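Local atomic coordinates of succinylglutamate desuccinylase (PDB entry 1YW4), a protein that probably hydrolyses N-succinylglutamate to succinate and glutamate, the last step of arginine degradation by the AST pathway, with one bound zinc ion per subunit. Residues G45-L50 with N242-V247; R174-W179 with D209-E214. One frame throughout, in Å; residues are numbered along the deposited sequence.

Interaction 1: G45-L50 with N242-V247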
ATOM      1  N   GLY A  45      36.219  12.711  -6.675  1.00 36.44           N
ATOM      2  CA  GLY A  45      35.941  11.355  -6.253  1.00 34.15           C
ATOM      3  C   GLY A  45      35.334  11.210  -4.871  1.00 32.63           C
ATOM      4  O   GLY A  45      34.980  10.102  -4.468  1.00 34.57           O
ATOM      5  N   ALA A  46      35.209  12.310  -4.135  1.00 30.38           N
ATOM      6  CA  ALA A  46      34.633  12.254  -2.792  1.00 27.90           C
ATOM      7  C   ALA A  46      33.111  12.395  -2.831  1.00 26.32           C
ATOM      8  O   ALA A  46      32.558  12.984  -3.758  1.00 27.36           O
ATOM      9  CB  ALA A  46      35.236  13.348  -1.924  1.00 27.08           C
ATOM     10  N   ASP A  47      32.431  11.840  -1.831  1.00 25.80           N
ATOM     11  CA  ASP A  47      30.975  11.943  -1.780  1.00 23.77           C
ATOM     12  C   ASP A  47      30.600  13.408  -1.675  1.00 21.93           C
ATOM     13  O   ASP A  47      31.305  14.187  -1.041  1.00 22.11           O
ATOM     14  CB  ASP A  47      30.404  11.200  -0.573  1.00 24.87           C
ATOM     15  CG  ASP A  47      30.524   9.692  -0.703  1.00 24.37           C
ATOM     16  OD1 ASP A  47      30.367   9.183  -1.834  1.00 24.53           O
ATOM     17  OD2 ASP A  47      30.759   9.025   0.327  1.00 26.08           O
ATOM     18  N   SER A  48      29.480  13.777  -2.286  1.00 20.95           N
ATOM     19  CA  SER A  48      29.030  15.160  -2.266  1.00 17.52           C
ATOM     20  C   SER A  48      27.814  15.319  -1.373  1.00 17.45           C
ATOM     21  O   SER A  48      26.802  14.643  -1.553  1.00 17.02           O
ATOM     22  CB  SER A  48      28.711  15.619  -3.683  1.00 17.47           C
ATOM     23  OG  SER A  48      29.894  15.632  -4.473  1.00 18.25           O
ATOM     24  N   VAL A  49      27.917  16.225  -0.410  1.00 14.36           N
ATOM     25  CA  VAL A  49      26.832  16.440   0.530  1.00 13.99           C
ATOM     26  C   VAL A  49      26.271  17.850   0.491  1.00 11.41           C
ATOM     27  O   VAL A  49      27.015  18.817   0.557  1.00 11.26           O
ATOM     28  CB  VAL A  49      27.299  16.099   1.965  1.00 14.23           C
ATOM     29  CG1 VAL A  49      26.211  16.421   2.973  1.00 13.24           C
ATOM     30  CG2 VAL A  49      27.655  14.612   2.040  1.00 13.73           C
ATOM     31  N   LEU A  50      24.950  17.953   0.355  1.00 12.08           N
ATOM     32  CA  LEU A  50      24.268  19.243   0.343  1.00 10.67           C
ATOM     33  C   LEU A  50      23.409  19.325   1.599  1.00 10.64           C
ATOM     34  O   LEU A  50      22.518  18.501   1.796  1.00 12.45           O
ATOM     35  CB  LEU A  50      23.366  19.376  -0.890  1.00 13.26           C
ATOM     36  CG  LEU A  50      22.435  20.598  -0.903  1.00 14.49           C
ATOM     37  CD1 LEU A  50      23.264  21.860  -0.755  1.00 15.27           C
ATOM     38  CD2 LEU A  50      21.622  20.642  -2.199  1.00 13.95           C
ATOM     39  N   ASN A 242      34.005  10.768   8.127  1.00 37.18           N
ATOM     40  CA  ASN A 242      34.199   9.446   7.554  1.00 38.82           C
ATOM     41  C   ASN A 242      32.912   8.972   6.893  1.00 39.47           C
ATOM     42  O   ASN A 242      32.126   8.231   7.486  1.00 38.49           O
ATOM     43  CB  ASN A 242      34.630   8.459   8.639  1.00 42.08           C
ATOM     44  CG  ASN A 242      34.861   7.065   8.093  1.00 43.18           C
ATOM     45  OD1 ASN A 242      35.528   6.889   7.070  1.00 45.90           O
ATOM     46  ND2 ASN A 242      34.320   6.065   8.775  1.00 44.45           N
ATOM     47  N   PRO A 243      32.690   9.395   5.643  1.00 40.14           N
ATOM     48  CA  PRO A 243      31.508   9.045   4.853  1.00 40.99           C
ATOM     49  C   PRO A 243      31.474   7.600   4.361  1.00 42.13           C
ATOM     50  O   PRO A 243      30.455   7.144   3.841  1.00 40.03           O
ATOM     51  CB  PRO A 243      31.568  10.045   3.706  1.00 40.11           C
ATOM     52  CG  PRO A 243      33.038  10.171   3.477  1.00 39.63           C
ATOM     53  CD  PRO A 243      33.580  10.291   4.883  1.00 39.95           C
ATOM     54  N   GLN A 244      32.579   6.880   4.524  1.00 44.51           N
ATOM     55  CA  GLN A 244      32.633   5.490   4.079  1.00 45.91           C
ATOM     56  C   GLN A 244      32.224   4.488   5.145  1.00 46.29           C
ATOM     57  O   GLN A 244      32.110   3.292   4.870  1.00 47.18           O
ATOM     58  CB  GLN A 244      34.026   5.145   3.556  1.00 46.98           C
ATOM     59  CG  GLN A 244      34.342   5.812   2.233  1.00 49.75           C
ATOM     60  CD  GLN A 244      33.204   5.666   1.239  1.00 50.02           C
ATOM     61  OE1 GLN A 244      32.819   4.554   0.876  1.00 50.37           O
ATOM     62  NE2 GLN A 244      32.658   6.793   0.797  1.00 51.50           N
ATOM     63  N   ALA A 245      32.011   4.971   6.363  1.00 46.22           N
ATOM     64  CA  ALA A 245      31.597   4.098   7.449  1.00 46.97           C
ATOM     65  C   ALA A 245      30.303   3.411   7.017  1.00 47.53           C
ATOM     66  O   ALA A 245      29.327   4.079   6.679  1.00 47.88           O
ATOM     67  CB  ALA A 245      31.367   4.912   8.714  1.00 46.26           C
ATOM     68  N   ASN A 246      30.295   2.081   7.014  1.00 48.00           N
ATOM     69  CA  ASN A 246      29.106   1.343   6.606  1.00 48.24           C
ATOM     70  C   ASN A 246      27.953   1.600   7.571  1.00 47.51           C
ATOM     71  O   ASN A 246      28.167   1.970   8.725  1.00 46.15           O
ATOM     72  CB  ASN A 246      29.392  -0.159   6.557  1.00 50.36           C
ATOM     73  CG  ASN A 246      29.430  -0.785   7.933  1.00 51.35           C
ATOM     74  OD1 ASN A 246      30.293  -0.462   8.750  1.00 52.95           O
ATOM     75  ND2 ASN A 246      28.483  -1.679   8.205  1.00 52.14           N
ATOM     76  N   VAL A 247      26.732   1.402   7.087  1.00 48.40           N
ATOM     77  CA  VAL A 247      25.538   1.597   7.900  1.00 49.26           C
ATOM     78  C   VAL A 247      25.087   0.227   8.406  1.00 49.92           C
ATOM     79  O   VAL A 247      25.068  -0.738   7.645  1.00 49.47           O
ATOM     80  CB  VAL A 247      24.400   2.235   7.068  1.00 49.30           C
ATOM     81  CG1 VAL A 247      23.206   2.542   7.962  1.00 49.33           C
ATOM     82  CG2 VAL A 247      24.899   3.504   6.388  1.00 49.16           C
TER
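Pro243 and Gln244 both come up against Asp47, whose carboxylate oxygen OD2 is the point where the two segments meet. The second segment begins at Asn242, the first residue beyond helix 230-241 to leave helical geometry, and there the chain swings into a type I beta turn that runs to Ala245. Pro243 follows and offers its ring carbons to the acid: CB stands 3.6 Å from Asp47 OD2, with CG of the proline a little farther from the same oxygen at 4.1 Å. This is van der Waals contact between an aliphatic ring and a charged oxygen, and Pro243 also rests on Cys82 and Arg142. The acid itself sits where the chain enters strand 48-53 of the catalytic domain, a zinc-exopeptidase-like alpha/beta fold in which this strand lies parallel between 83-88 and 143-151 and leads on to the zinc ligands His56 and Glu59. Asp47 is buried, and its OD2 takes a salt bridge from Arg142 NE, which probably stabilises the ionised acid. Gln244, an exposed residue next in the turn, reaches the same oxygen with its amide. Its chain is bent at chi2 (-47°), which folds the amide back so that NE2 lies 3.0 Å from Asp47 OD2. The amide and carboxylate planes are twisted 39° apart. At Ala245 the turn closes through a weak backbone bond from its N to Asn242 O, 3.4 Å long. Past Asn246 the loop straightens and runs on to Val247, at helix 174-181.

Interaction 2: R174-W179 with D209-E214; sequences REQLAW and DAFTLE
Gln176 and Phe211 carry the contact by van der Waals packing, on the face of helix 174-181 turned to strand 209-215. The glutamine's CB is 3.4 Å from Phe211 CZ, and its CG lies 3.8 Å from the same ring carbon, so the aliphatic root of the side chain meets the far end of the ring. A bend at chi2 (-65°) then curls the amide back beside the phenyl group, bringing Gln176 OE1 to 3.4 Å from Phe211 CE1. The glutamine comes at the CE1 and CZ atoms obliquely, with the amide and ring planes 30° apart. A looser aliphatic contact joins Gln176 CG to Asp209 CB, 4.3 Å away.

Polar links lead outward from this patch. No hydrogen bond joins the two segments; the buried Gln176 OE1 is instead satisfied by Tyr146 OH of strand 143-151, which would help to hold the amide beside the ring.

Aromatic contacts extend the packing: Phe211 meets Tyr163 of strand 160-163 edge-to-face, while Trp179, one helical turn on from Gln176, stacks on Tyr146.

The strand also carries Glu214, the predicted active-site residue, near its end beside the zinc ligand His149, and the Phe211 side chain is about 13 Å from the zinc ion. Asp209, Phe211 and Leu213 point to helix 174-181, whereas the alternating Ala210 packs on helix 198-205. Strand 209-215 thus lies between parallel strand 143-151 and antiparallel strand 160-163, with helix 174-181 on one face and helix 198-205 on the other.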
ATOM      1  N   ARG A 174      17.209   1.691   0.346  1.00 44.02           N
ATOM      2  CA  ARG A 174      17.133   1.327   1.755  1.00 42.84           C
ATOM      3  C   ARG A 174      18.434   1.543   2.514  1.00 40.33           C
ATOM      4  O   ARG A 174      18.454   1.514   3.744  1.00 39.07           O
ATOM      5  CB  ARG A 174      16.660  -0.121   1.891  1.00 45.20           C
ATOM      6  CG  ARG A 174      17.311  -1.091   0.927  1.00 46.90           C
ATOM      7  CD  ARG A 174      16.466  -2.342   0.831  1.00 48.39           C
ATOM      8  NE  ARG A 174      16.295  -2.973   2.138  1.00 48.89           N
ATOM      9  CZ  ARG A 174      15.225  -3.676   2.492  1.00 49.45           C
ATOM     10  NH1 ARG A 174      14.225  -3.834   1.633  1.00 48.02           N
ATOM     11  NH2 ARG A 174      15.156  -4.227   3.698  1.00 49.18           N
ATOM     12  N   GLU A 175      19.519   1.771   1.783  1.00 39.15           N
ATOM     13  CA  GLU A 175      20.810   2.019   2.413  1.00 37.85           C
ATOM     14  C   GLU A 175      20.698   3.364   3.149  1.00 36.39           C
ATOM     15  O   GLU A 175      21.243   3.540   4.239  1.00 35.99           O
ATOM     16  CB  GLU A 175      21.905   2.083   1.344  1.00 40.40           C
ATOM     17  CG  GLU A 175      23.276   1.646   1.826  1.00 45.02           C
ATOM     18  CD  GLU A 175      23.757   2.452   3.005  1.00 46.09           C
ATOM     19  OE1 GLU A 175      23.953   3.675   2.844  1.00 47.03           O
ATOM     20  OE2 GLU A 175      23.939   1.862   4.094  1.00 49.07           O
ATOM     21  N   GLN A 176      19.980   4.309   2.547  1.00 33.42           N
ATOM     22  CA  GLN A 176      19.789   5.620   3.155  1.00 31.35           C
ATOM     23  C   GLN A 176      18.746   5.542   4.264  1.00 29.61           C
ATOM     24  O   GLN A 176      18.841   6.246   5.270  1.00 29.14           O
ATOM     25  CB  GLN A 176      19.369   6.646   2.101  1.00 30.38           C
ATOM     26  CG  GLN A 176      20.545   7.228   1.330  1.00 31.41           C
ATOM     27  CD  GLN A 176      21.468   8.039   2.225  1.00 31.95           C
ATOM     28  OE1 GLN A 176      21.059   9.052   2.803  1.00 32.56           O
ATOM     29  NE2 GLN A 176      22.717   7.598   2.350  1.00 31.15           N
ATOM     30  N   LEU A 177      17.746   4.690   4.076  1.00 28.03           N
ATOM     31  CA  LEU A 177      16.717   4.517   5.091  1.00 29.07           C
ATOM     32  C   LEU A 177      17.392   3.996   6.349  1.00 28.14           C
ATOM     33  O   LEU A 177      16.993   4.321   7.467  1.00 28.99           O
ATOM     34  CB  LEU A 177      15.657   3.520   4.616  1.00 28.70           C
ATOM     35  CG  LEU A 177      14.695   4.048   3.554  1.00 29.72           C
ATOM     36  CD1 LEU A 177      13.753   2.943   3.093  1.00 28.43           C
ATOM     37  CD2 LEU A 177      13.912   5.212   4.133  1.00 30.19           C
ATOM     38  N   ALA A 178      18.431   3.190   6.159  1.00 29.03           N
ATOM     39  CA  ALA A 178      19.166   2.627   7.281  1.00 28.17           C
ATOM     40  C   ALA A 178      19.887   3.742   8.027  1.00 27.55           C
ATOM     41  O   ALA A 178      19.781   3.855   9.250  1.00 28.02           O
ATOM     42  CB  ALA A 178      20.163   1.594   6.782  1.00 30.36           C
ATOM     43  N   TRP A 179      20.612   4.572   7.281  1.00 27.17           N
ATOM     44  CA  TRP A 179      21.355   5.688   7.866  1.00 24.76           C
ATOM     45  C   TRP A 179      20.410   6.605   8.632  1.00 25.66           C
ATOM     46  O   TRP A 179      20.741   7.107   9.707  1.00 24.76           O
ATOM     47  CB  TRP A 179      22.039   6.499   6.772  1.00 25.88           C
ATOM     48  CG  TRP A 179      22.952   7.559   7.294  1.00 25.99           C
ATOM     49  CD1 TRP A 179      24.240   7.397   7.701  1.00 26.40           C
ATOM     50  CD2 TRP A 179      22.660   8.955   7.429  1.00 26.28           C
ATOM     51  NE1 TRP A 179      24.778   8.606   8.073  1.00 25.57           N
ATOM     52  CE2 TRP A 179      23.828   9.580   7.916  1.00 26.80           C
ATOM     53  CE3 TRP A 179      21.524   9.740   7.184  1.00 26.14           C
ATOM     54  CZ2 TRP A 179      23.896  10.960   8.161  1.00 26.12           C
ATOM     55  CZ3 TRP A 179      21.592  11.111   7.428  1.00 24.34           C
ATOM     56  CH2 TRP A 179      22.773  11.705   7.911  1.00 24.08           C
ATOM     57  N   ASP A 209      20.173  11.545  -3.855  1.00 17.49           N
ATOM     58  CA  ASP A 209      19.420  10.932  -2.770  1.00 17.81           C
ATOM     59  C   ASP A 209      19.114  12.072  -1.817  1.00 16.19           C
ATOM     60  O   ASP A 209      19.933  12.440  -0.983  1.00 14.78           O
ATOM     61  CB  ASP A 209      20.259   9.854  -2.099  1.00 18.42           C
ATOM     62  CG  ASP A 209      20.555   8.703  -3.037  1.00 20.86           C
ATOM     63  OD1 ASP A 209      19.592   8.110  -3.558  1.00 20.18           O
ATOM     64  OD2 ASP A 209      21.740   8.402  -3.260  1.00 22.51           O
ATOM     65  N   ALA A 210      17.926  12.640  -1.970  1.00 16.70           N
ATOM     66  CA  ALA A 210      17.519  13.789  -1.175  1.00 15.77           C
ATOM     67  C   ALA A 210      16.351  13.501  -0.241  1.00 15.99           C
ATOM     68  O   ALA A 210      15.442  12.744  -0.578  1.00 15.68           O
ATOM     69  CB  ALA A 210      17.169  14.935  -2.116  1.00 15.77           C
ATOM     70  N   PHE A 211      16.382  14.116   0.935  1.00 15.16           N
ATOM     71  CA  PHE A 211      15.316  13.927   1.903  1.00 15.41           C
ATOM     72  C   PHE A 211      15.012  15.224   2.654  1.00 14.03           C
ATOM     73  O   PHE A 211      15.878  16.080   2.812  1.00 11.47           O
ATOM     74  CB  PHE A 211      15.705  12.854   2.935  1.00 18.12           C
ATOM     75  CG  PHE A 211      16.296  11.603   2.334  1.00 20.18           C
ATOM     76  CD1 PHE A 211      17.648  11.535   2.024  1.00 20.91           C
ATOM     77  CD2 PHE A 211      15.494  10.500   2.060  1.00 22.56           C
ATOM     78  CE1 PHE A 211      18.199  10.390   1.446  1.00 20.36           C
ATOM     79  CE2 PHE A 211      16.037   9.346   1.480  1.00 24.02           C
ATOM     80  CZ  PHE A 211      17.394   9.298   1.175  1.00 23.12           C
ATOM     81  N   THR A 212      13.768  15.370   3.093  1.00 14.61           N
ATOM     82  CA  THR A 212      13.377  16.516   3.902  1.00 14.89           C
ATOM     83  C   THR A 212      13.380  15.879   5.296  1.00 15.43           C
ATOM     84  O   THR A 212      12.748  14.833   5.496  1.00 15.38           O
ATOM     85  CB  THR A 212      11.937  17.005   3.585  1.00 15.66           C
ATOM     86  OG1 THR A 212      11.868  17.497   2.241  1.00 17.40           O
ATOM     87  CG2 THR A 212      11.530  18.111   4.546  1.00 14.07           C
ATOM     88  N   LEU A 213      14.112  16.468   6.239  1.00 14.33           N
ATOM     89  CA  LEU A 213      14.178  15.932   7.600  1.00 15.07           C
ATOM     90  C   LEU A 213      13.503  16.840   8.623  1.00 14.05           C
ATOM     91  O   LEU A 213      13.912  17.974   8.809  1.00 14.69           O
ATOM     92  CB  LEU A 213      15.634  15.710   8.040  1.00 15.66           C
ATOM     93  CG  LEU A 213      16.525  14.815   7.168  1.00 16.97           C
ATOM     94  CD1 LEU A 213      17.886  14.608   7.834  1.00 14.50           C
ATOM     95  CD2 LEU A 213      15.840  13.498   6.934  1.00 14.74           C
ATOM     96  N   GLU A 214      12.453  16.335   9.262  1.00 16.30           N
ATOM     97  CA  GLU A 214      11.741  17.072  10.308  1.00 15.57           C
ATOM     98  C   GLU A 214      12.393  16.543  11.575  1.00 14.78           C
ATOM     99  O   GLU A 214      12.072  15.448  12.030  1.00 16.42           O
ATOM    100  CB  GLU A 214      10.251  16.725  10.286  1.00 17.40           C
ATOM    101  CG  GLU A 214       9.471  17.336   9.129  1.00 19.65           C
ATOM    102  CD  GLU A 214       9.358  18.852   9.238  1.00 22.63           C
ATOM    103  OE1 GLU A 214       9.315  19.365  10.371  1.00 22.70           O
ATOM    104  OE2 GLU A 214       9.294  19.524   8.191  1.00 22.25           O
TER

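Overall arrangement
Interaction 2 is a buried helix-on-strand contact nearer the centre of the molecule than interaction 1, which lies farther out, where a mostly exposed loop reaches the start of a strand. Their chemistry follows: carbon packing around a ring in one, a charged oxygen with polar and aliphatic neighbours in the other. Strands 48-53 and 209-215 both flank strand 143-151, so the two contacts share one part of the sheet, and their centres are 13 Å apart. They also touch directly, with Val247 CG1 of 242-247 lying 3.4 Å from Ala178 CB of 174-179. Along the sequence, interaction 2 is nested within the loop that interaction 1 closes.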